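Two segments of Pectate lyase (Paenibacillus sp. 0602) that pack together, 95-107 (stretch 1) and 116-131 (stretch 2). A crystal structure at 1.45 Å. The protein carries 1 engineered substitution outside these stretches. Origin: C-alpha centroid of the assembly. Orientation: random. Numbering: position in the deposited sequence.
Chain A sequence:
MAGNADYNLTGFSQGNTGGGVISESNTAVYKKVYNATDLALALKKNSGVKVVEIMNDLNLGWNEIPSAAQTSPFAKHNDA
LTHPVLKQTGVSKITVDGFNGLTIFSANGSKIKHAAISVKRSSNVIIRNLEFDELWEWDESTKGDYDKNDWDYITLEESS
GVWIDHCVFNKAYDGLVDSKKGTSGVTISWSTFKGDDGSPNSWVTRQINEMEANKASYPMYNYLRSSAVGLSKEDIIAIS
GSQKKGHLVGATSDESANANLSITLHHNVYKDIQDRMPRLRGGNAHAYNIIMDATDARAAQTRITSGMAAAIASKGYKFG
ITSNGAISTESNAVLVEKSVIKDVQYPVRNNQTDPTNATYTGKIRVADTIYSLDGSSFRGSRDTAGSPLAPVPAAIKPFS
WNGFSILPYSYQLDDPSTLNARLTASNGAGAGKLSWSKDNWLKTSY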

ATOM      1  N   THR A  95      11.279 -17.344  -4.540  1.00  7.52           N
ATOM      2  CA  THR A  95      11.124 -15.922  -4.249  1.00  9.87           C
ATOM      3  C   THR A  95      10.207 -15.243  -5.256  1.00  9.31           C
ATOM      4  O   THR A  95      10.573 -15.108  -6.439  1.00 11.64           O
ATOM      5  CB  THR A  95      12.478 -15.192  -4.219  1.00  9.71           C
ATOM      6  OG1 THR A  95      13.293 -15.777  -3.199  1.00 10.56           O
ATOM      7  CG2 THR A  95      12.285 -13.725  -3.868  1.00 12.15           C
ATOM      8  N   VAL A  96       9.053 -14.791  -4.768  1.00  8.26           N
ATOM      9  CA  VAL A  96       8.083 -14.032  -5.535  1.00  8.67           C
ATOM     10  C   VAL A  96       8.443 -12.580  -5.355  1.00  7.31           C
ATOM     11  O   VAL A  96       8.261 -12.028  -4.250  1.00  7.93           O
ATOM     12  CB  VAL A  96       6.672 -14.301  -4.965  1.00  7.61           C
ATOM     13  CG1 VAL A  96       5.610 -13.476  -5.648  1.00  8.20           C
ATOM     14  CG2 VAL A  96       6.321 -15.803  -5.089  1.00 10.34           C
ATOM     15  N   ASP A  97       8.961 -11.957  -6.420  1.00  6.55           N
ATOM     16  CA  ASP A  97       9.618 -10.652  -6.322  1.00  7.06           C
ATOM     17  C   ASP A  97       8.984  -9.661  -7.293  1.00  8.03           C
ATOM     18  O   ASP A  97       8.852  -9.935  -8.488  1.00  9.84           O
ATOM     19  CB  ASP A  97      11.110 -10.815  -6.672  1.00  9.81           C
ATOM     20  CG  ASP A  97      11.950  -9.575  -6.376  1.00 12.60           C
ATOM     21  OD1 ASP A  97      11.415  -8.515  -6.001  1.00 12.42           O
ATOM     22  OD2 ASP A  97      13.186  -9.677  -6.530  1.00 18.40           O
ATOM     23  N   GLY A  98       8.522  -8.537  -6.775  1.00  6.14           N
ATOM     24  CA  GLY A  98       8.097  -7.465  -7.656  1.00  8.20           C
ATOM     25  C   GLY A  98       6.729  -7.637  -8.283  1.00  8.90           C
ATOM     26  O   GLY A  98       6.437  -6.994  -9.294  1.00 10.67           O
ATOM     27  N   PHE A  99       5.867  -8.487  -7.727  1.00  7.02           N
ATOM     28  CA  PHE A  99       4.525  -8.680  -8.250  1.00  6.84           C
ATOM     29  C   PHE A  99       3.553  -7.629  -7.741  1.00  7.00           C
ATOM     30  O   PHE A  99       3.688  -7.163  -6.605  1.00  8.79           O
ATOM     31  CB  PHE A  99       4.023 -10.100  -7.938  1.00  6.20           C
ATOM     32  CG  PHE A  99       4.556 -11.122  -8.900  1.00  7.98           C
ATOM     33  CD1 PHE A  99       5.835 -11.647  -8.718  1.00  8.62           C
ATOM     34  CD2 PHE A  99       3.830 -11.498 -10.031  1.00  8.09           C
ATOM     35  CE1 PHE A  99       6.381 -12.559  -9.665  1.00  9.88           C
ATOM     36  CE2 PHE A  99       4.367 -12.401 -10.972  1.00  9.29           C
ATOM     37  CZ  PHE A  99       5.641 -12.956 -10.762  1.00  8.15           C
ATOM     38  N   ASN A 100       2.632  -7.195  -8.596  1.00  8.08           N
ATOM     39  CA  ASN A 100       1.527  -6.350  -8.172  1.00  7.64           C
ATOM     40  C   ASN A 100       0.206  -6.920  -8.631  1.00  8.41           C
ATOM     41  O   ASN A 100      -0.159  -6.840  -9.811  1.00  9.01           O
ATOM     42  CB  ASN A 100       1.625  -4.928  -8.686  1.00  9.88           C
ATOM     43  CG  ASN A 100       0.462  -4.069  -8.181  1.00  8.03           C
ATOM     44  OD1 ASN A 100      -0.003  -4.226  -7.063  1.00 15.08           O
ATOM     45  ND2 ASN A 100      -0.086  -3.254  -9.066  1.00 20.99           N
ATOM     46  N   GLY A 101      -0.492  -7.550  -7.709  1.00  7.75           N
ATOM     47  CA  GLY A 101      -1.785  -8.105  -8.012  1.00  8.09           C
ATOM     48  C   GLY A 101      -1.628  -9.520  -8.505  1.00  7.59           C
ATOM     49  O   GLY A 101      -1.583  -9.773  -9.709  1.00  9.16           O
ATOM     50  N   LEU A 102      -1.558 -10.458  -7.576  1.00  7.89           N
ATOM     51  CA  LEU A 102      -1.293 -11.853  -7.899  1.00  7.92           C
ATOM     52  C   LEU A 102      -2.106 -12.727  -6.973  1.00  6.83           C
ATOM     53  O   LEU A 102      -2.121 -12.490  -5.770  1.00  7.75           O
ATOM     54  CB  LEU A 102       0.203 -12.135  -7.722  1.00  7.42           C
ATOM     55  CG  LEU A 102       0.634 -13.604  -7.775  1.00  7.19           C
ATOM     56  CD1 LEU A 102       0.477 -14.202  -9.174  1.00  8.77           C
ATOM     57  CD2 LEU A 102       2.079 -13.739  -7.288  1.00  8.89           C
ATOM     58  N   THR A 103      -2.774 -13.739  -7.512  1.00  7.68           N
ATOM     59  CA  THR A 103      -3.446 -14.759  -6.711  1.00  5.11           C
ATOM     60  C   THR A 103      -2.862 -16.128  -6.995  1.00  6.46           C
ATOM     61  O   THR A 103      -2.777 -16.562  -8.170  1.00  7.94           O
ATOM     62  CB  THR A 103      -4.951 -14.790  -7.003  1.00  7.96           C
ATOM     63  OG1 THR A 103      -5.486 -13.506  -6.658  1.00  8.22           O
ATOM     64  CG2 THR A 103      -5.680 -15.874  -6.167  1.00  9.38           C
ATOM     65  N   ILE A 104      -2.487 -16.830  -5.926  1.00  6.38           N
ATOM     66  CA  ILE A 104      -2.014 -18.215  -6.022  1.00  5.43           C
ATOM     67  C   ILE A 104      -2.976 -19.078  -5.233  1.00  6.89           C
ATOM     68  O   ILE A 104      -3.234 -18.795  -4.069  1.00  7.14           O
ATOM     69  CB  ILE A 104      -0.549 -18.358  -5.456  1.00  6.12           C
ATOM     70  CG1 ILE A 104       0.384 -17.303  -6.070  1.00  6.98           C
ATOM     71  CG2 ILE A 104      -0.054 -19.781  -5.633  1.00  8.72           C
ATOM     72  CD1 ILE A 104       1.788 -17.246  -5.401  1.00  9.71           C
ATOM     73  N   PHE A 105      -3.512 -20.133  -5.823  1.00  5.73           N
ATOM     74  CA  PHE A 105      -4.500 -20.940  -5.140  1.00  7.42           C
ATOM     75  C   PHE A 105      -4.517 -22.342  -5.710  1.00  8.91           C
ATOM     76  O   PHE A 105      -3.865 -22.604  -6.734  1.00  8.03           O
ATOM     77  CB  PHE A 105      -5.909 -20.303  -5.240  1.00  6.44           C
ATOM     78  CG  PHE A 105      -6.637 -20.607  -6.535  1.00  7.10           C
ATOM     79  CD1 PHE A 105      -6.267 -19.958  -7.724  1.00  6.50           C
ATOM     80  CD2 PHE A 105      -7.684 -21.512  -6.550  1.00  7.41           C
ATOM     81  CE1 PHE A 105      -6.929 -20.251  -8.915  1.00  8.84           C
ATOM     82  CE2 PHE A 105      -8.357 -21.799  -7.743  1.00  9.48           C
ATOM     83  CZ  PHE A 105      -7.969 -21.170  -8.915  1.00  9.60           C
ATOM     84  N   SER A 106      -5.250 -23.234  -5.036  1.00  6.84           N
ATOM     85  CA  SER A 106      -5.645 -24.501  -5.681  1.00  8.07           C
ATOM     86  C   SER A 106      -7.113 -24.752  -5.453  1.00  6.31           C
ATOM     87  O   SER A 106      -7.716 -24.213  -4.524  1.00  7.76           O
ATOM     88  CB  SER A 106      -4.817 -25.678  -5.166  1.00  7.81           C
ATOM     89  OG  SER A 106      -5.296 -26.131  -3.887  1.00  6.74           O
ATOM     90  N   ALA A 107      -7.697 -25.594  -6.310  1.00  7.93           N
ATOM     91  CA  ALA A 107      -9.111 -25.883  -6.218  1.00  6.06           C
ATOM     92  C   ALA A 107      -9.432 -26.864  -5.090  1.00  9.88           C
ATOM     93  O   ALA A 107     -10.521 -26.841  -4.563  1.00 12.88           O
ATOM     94  CB  ALA A 107      -9.644 -26.461  -7.535  1.00 10.11           C
ATOM     95  N   ALA A 116      10.428 -23.314   0.824  1.00  7.11           N
ATOM     96  CA  ALA A 116      10.028 -22.050   1.450  1.00  7.29           C
ATOM     97  C   ALA A 116       9.611 -21.059   0.374  1.00  6.39           C
ATOM     98  O   ALA A 116      10.192 -21.039  -0.716  1.00  8.52           O
ATOM     99  CB  ALA A 116      11.220 -21.450   2.208  1.00  7.37           C
ATOM    100  N   ILE A 117       8.615 -20.234   0.686  1.00  6.25           N
ATOM    101  CA  ILE A 117       8.183 -19.134  -0.195  1.00  6.42           C
ATOM    102  C   ILE A 117       8.556 -17.807   0.443  1.00  6.42           C
ATOM    103  O   ILE A 117       8.265 -17.570   1.620  1.00  7.31           O
ATOM    104  CB  ILE A 117       6.693 -19.168  -0.482  1.00  7.84           C
ATOM    105  CG1 ILE A 117       6.370 -20.438  -1.292  1.00 12.35           C
ATOM    106  CG2 ILE A 117       6.260 -17.876  -1.287  1.00  8.78           C
ATOM    107  CD1 ILE A 117       4.918 -20.611  -1.582  1.00 16.37           C
ATOM    108  N   SER A 118       9.227 -16.954  -0.326  1.00  6.67           N
ATOM    109  CA  SER A 118       9.571 -15.609   0.112  1.00  7.66           C
ATOM    110  C   SER A 118       8.869 -14.638  -0.818  1.00  9.95           C
ATOM    111  O   SER A 118       9.019 -14.723  -2.039  1.00 10.79           O
ATOM    112  CB  SER A 118      11.082 -15.425   0.039  1.00 11.24           C
ATOM    113  OG  SER A 118      11.474 -14.078   0.282  1.00 16.76           O
ATOM    114  N   VAL A 119       8.046 -13.770  -0.243  1.00  7.52           N
ATOM    115  CA  VAL A 119       7.395 -12.711  -1.009  1.00  7.11           C
ATOM    116  C   VAL A 119       8.131 -11.429  -0.725  1.00  5.83           C
ATOM    117  O   VAL A 119       8.215 -10.987   0.426  1.00  8.67           O
ATOM    118  CB  VAL A 119       5.919 -12.567  -0.648  1.00  5.89           C
ATOM    119  CG1 VAL A 119       5.277 -11.413  -1.445  1.00  8.89           C
ATOM    120  CG2 VAL A 119       5.154 -13.898  -0.874  1.00  9.76           C
ATOM    121  N   LYS A 120       8.731 -10.837  -1.750  1.00  6.74           N
ATOM    122  CA  LYS A 120       9.533  -9.614  -1.568  1.00  5.95           C
ATOM    123  C   LYS A 120       9.057  -8.548  -2.509  1.00  6.49           C
ATOM    124  O   LYS A 120       8.748  -8.832  -3.660  1.00  7.29           O
ATOM    125  CB  LYS A 120      11.015  -9.849  -1.899  1.00  9.03           C
ATOM    126  CG  LYS A 120      11.703 -10.809  -0.950  1.00 10.99           C
ATOM    127  CD  LYS A 120      13.172 -10.987  -1.308  1.00 12.39           C
ATOM    128  CE  LYS A 120      13.898 -11.906  -0.310  1.00 22.43           C
ATOM    129  NZ  LYS A 120      15.344 -12.009  -0.679  1.00 28.72           N
ATOM    130  N   ARG A 121       9.011  -7.327  -2.001  1.00  7.05           N
ATOM    131  CA  ARG A 121       8.784  -6.148  -2.861  1.00  7.72           C
ATOM    132  C   ARG A 121       7.528  -6.328  -3.723  1.00  5.25           C
ATOM    133  O   ARG A 121       7.510  -5.964  -4.904  1.00  7.53           O
ATOM    134  CB  ARG A 121      10.021  -5.870  -3.721  1.00  8.95           C
ATOM    135  CG  ARG A 121      11.247  -5.432  -2.936  1.00 11.32           C
ATOM    136  CD  ARG A 121      12.498  -5.400  -3.822  1.00 12.11           C
ATOM    137  NE  ARG A 121      12.985  -6.724  -4.215  1.00 15.74           N
ATOM    138  CZ  ARG A 121      13.930  -7.416  -3.574  1.00 18.49           C
ATOM    139  NH1 ARG A 121      14.490  -6.928  -2.468  1.00 23.03           N
ATOM    140  NH2 ARG A 121      14.298  -8.608  -4.037  1.00 19.06           N
ATOM    141  N   SER A 122       6.480  -6.913  -3.145  1.00  5.21           N
ATOM    142  CA  SER A 122       5.254  -7.200  -3.883  1.00  6.60           C
ATOM    143  C   SER A 122       4.053  -6.547  -3.219  1.00  7.30           C
ATOM    144  O   SER A 122       4.071  -6.171  -2.031  1.00  7.67           O
ATOM    145  CB  SER A 122       5.055  -8.708  -3.961  1.00  7.38           C
ATOM    146  OG  SER A 122       6.063  -9.318  -4.777  1.00  6.66           O
ATOM    147  N   SER A 123       2.980  -6.394  -3.983  1.00  7.73           N
ATOM    148  CA  SER A 123       1.757  -5.805  -3.460  1.00  7.79           C
ATOM    149  C   SER A 123       0.568  -6.581  -3.956  1.00  6.28           C
ATOM    150  O   SER A 123       0.574  -7.151  -5.065  1.00  6.49           O
ATOM    151  CB  SER A 123       1.633  -4.343  -3.868  1.00 10.15           C
ATOM    152  OG  SER A 123       1.767  -4.234  -5.273  1.00 18.94           O
ATOM    153  N   ASN A 124      -0.468  -6.594  -3.120  1.00  6.33           N
ATOM    154  CA  ASN A 124      -1.751  -7.197  -3.435  1.00  6.85           C
ATOM    155  C   ASN A 124      -1.611  -8.656  -3.883  1.00  5.59           C
ATOM    156  O   ASN A 124      -1.933  -9.049  -5.010  1.00  6.35           O
ATOM    157  CB  ASN A 124      -2.472  -6.327  -4.461  1.00  7.76           C
ATOM    158  CG  ASN A 124      -2.819  -4.990  -3.884  1.00  8.06           C
ATOM    159  OD1 ASN A 124      -3.243  -4.899  -2.738  1.00 10.98           O
ATOM    160  ND2 ASN A 124      -2.504  -3.935  -4.628  1.00 12.24           N
ATOM    161  N   VAL A 125      -1.112  -9.461  -2.957  1.00  5.90           N
ATOM    162  CA  VAL A 125      -0.907 -10.889  -3.161  1.00  6.38           C
ATOM    163  C   VAL A 125      -1.940 -11.664  -2.361  1.00  6.04           C
ATOM    164  O   VAL A 125      -2.140 -11.359  -1.164  1.00  5.77           O
ATOM    165  CB  VAL A 125       0.523 -11.301  -2.732  1.00  7.96           C
ATOM    166  CG1 VAL A 125       0.693 -12.843  -2.815  1.00  8.51           C
ATOM    167  CG2 VAL A 125       1.581 -10.563  -3.594  1.00  9.68           C
ATOM    168  N   ILE A 126      -2.585 -12.632  -2.997  1.00  6.28           N
ATOM    169  CA  ILE A 126      -3.558 -13.505  -2.338  1.00  6.15           C
ATOM    170  C   ILE A 126      -3.054 -14.943  -2.496  1.00  5.67           C
ATOM    171  O   ILE A 126      -2.683 -15.362  -3.608  1.00  7.43           O
ATOM    172  CB  ILE A 126      -4.964 -13.352  -2.958  1.00  6.87           C
ATOM    173  CG1 ILE A 126      -5.486 -11.932  -2.723  1.00  8.15           C
ATOM    174  CG2 ILE A 126      -5.906 -14.455  -2.450  1.00  8.35           C
ATOM    175  CD1 ILE A 126      -6.900 -11.705  -3.280  1.00  9.38           C
ATOM    176  N   ILE A 127      -3.013 -15.681  -1.387  1.00  5.19           N
ATOM    177  CA  ILE A 127      -2.583 -17.088  -1.355  1.00  4.77           C
ATOM    178  C   ILE A 127      -3.677 -17.878  -0.647  1.00  5.66           C
ATOM    179  O   ILE A 127      -3.941 -17.649   0.543  1.00  6.64           O
ATOM    180  CB  ILE A 127      -1.247 -17.259  -0.646  1.00  4.35           C
ATOM    181  CG1 ILE A 127      -0.165 -16.452  -1.370  1.00  5.74           C
ATOM    182  CG2 ILE A 127      -0.898 -18.756  -0.545  1.00  6.38           C
ATOM    183  CD1 ILE A 127       1.148 -16.310  -0.587  1.00  8.65           C
ATOM    184  N   ARG A 128      -4.347 -18.790  -1.365  1.00  5.98           N
ATOM    185  CA  ARG A 128      -5.502 -19.480  -0.773  1.00  6.10           C
ATOM    186  C   ARG A 128      -5.594 -20.959  -1.081  1.00  5.31           C
ATOM    187  O   ARG A 128      -5.226 -21.444  -2.178  1.00  6.27           O
ATOM    188  CB  ARG A 128      -6.825 -18.805  -1.197  1.00  5.89           C
ATOM    189  CG  ARG A 128      -6.947 -17.379  -0.669  1.00  5.75           C
ATOM    190  CD  ARG A 128      -8.223 -16.735  -1.187  1.00  6.60           C
ATOM    191  NE  ARG A 128      -9.393 -17.056  -0.365  1.00  7.93           N
ATOM    192  CZ  ARG A 128     -10.637 -16.691  -0.674  1.00  8.14           C
ATOM    193  NH1 ARG A 128     -10.882 -16.075  -1.836  1.00  9.06           N
ATOM    194  NH2 ARG A 128     -11.637 -16.949   0.170  1.00 10.18           N
ATOM    195  N   ASN A 129      -6.146 -21.690  -0.102  1.00  5.31           N
ATOM    196  CA  ASN A 129      -6.479 -23.119  -0.269  1.00  5.51           C
ATOM    197  C   ASN A 129      -5.293 -23.995  -0.628  1.00  6.09           C
ATOM    198  O   ASN A 129      -5.392 -24.888  -1.505  1.00  7.08           O
ATOM    199  CB  ASN A 129      -7.624 -23.314  -1.275  1.00  6.02           C
ATOM    200  CG  ASN A 129      -8.395 -24.567  -0.995  1.00  5.46           C
ATOM    201  OD1 ASN A 129      -8.512 -24.972   0.166  1.00  6.90           O
ATOM    202  ND2 ASN A 129      -8.947 -25.182  -2.023  1.00  7.40           N
ATOM    203  N   LEU A 130      -4.169 -23.745   0.038  1.00  6.09           N
ATOM    204  CA  LEU A 130      -2.965 -24.553  -0.117  1.00  6.36           C
ATOM    205  C   LEU A 130      -2.522 -25.087   1.226  1.00  6.03           C
ATOM    206  O   LEU A 130      -2.668 -24.409   2.270  1.00  6.88           O
ATOM    207  CB  LEU A 130      -1.844 -23.735  -0.715  1.00  7.48           C
ATOM    208  CG  LEU A 130      -2.147 -23.321  -2.141  1.00  6.73           C
ATOM    209  CD1 LEU A 130      -1.212 -22.203  -2.509  1.00 10.20           C
ATOM    210  CD2 LEU A 130      -1.924 -24.525  -3.046  1.00  9.21           C
ATOM    211  N   GLU A 131      -2.004 -26.313   1.224  1.00  6.10           N
ATOM    212  CA  GLU A 131      -1.410 -26.921   2.409  1.00  8.43           C
ATOM    213  C   GLU A 131       0.104 -26.960   2.232  1.00  8.86           C
ATOM    214  O   GLU A 131       0.610 -27.253   1.148  1.00 10.78           O
ATOM    215  CB  GLU A 131      -1.974 -28.322   2.665  1.00  7.23           C
ATOM    216  CG  GLU A 131      -1.280 -29.013   3.863  1.00  6.03           C
ATOM    217  CD  GLU A 131      -2.033 -30.213   4.381  1.00  9.65           C
ATOM    218  OE1 GLU A 131      -3.055 -30.624   3.796  1.00 14.21           O
ATOM    219  OE2 GLU A 131      -1.574 -30.784   5.395  1.00 10.07           O
TER
HETATM  220  O   HOH W   1      15.383 -14.478  -1.847  1.00 37.95           O

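Two segments of the pectate lyase chain lie side by side in parallel register, a shift of 23 residues pairing Thr 95 with Ser 118 and Ile 104 with Ile 127, and together bury 1098 Å². Backbone hydrogen bonds form the ladder. Val 96 N donates to Ser 118 O (2.7 Å) and Lys 120 N to Val 96 O (2.8 Å), so one residue of stretch 1 bonds to both neighbours of its partner. The ladder runs on through the corner at Gly 101 and Asn 124, and beyond it Ile 126 N donates to Leu 102 O and Ile 104 N to Ile 126 O, both 2.8 Å. It slackens at Ser 106 N to Arg 128 O, a weak 3.4 Å bond.

Side chains add further hydrogen bonds. Ser 122 OG accepts from Phe 99 N (3.1 Å) while donating to Lys 120 O (2.9 Å), and Ser 123 OG donates to Asn 100 OD1 (2.5 Å). At the far end, Ser 106 OG donates to Asn 129 O (2.7 Å) and Asn 129 ND2 to Ser 106 O (3.0 Å).

The salt bridge is bidentate: Arg 121 NE meets Asp 97 OD1 at 3.0 Å and Arg 121 NH2 meets Asp 97 OD2 at 2.9 Å.

Apolar side chains meet at van der Waals distance: Ile 104 CG2 lies 4.1 Å from Leu 130 CD1.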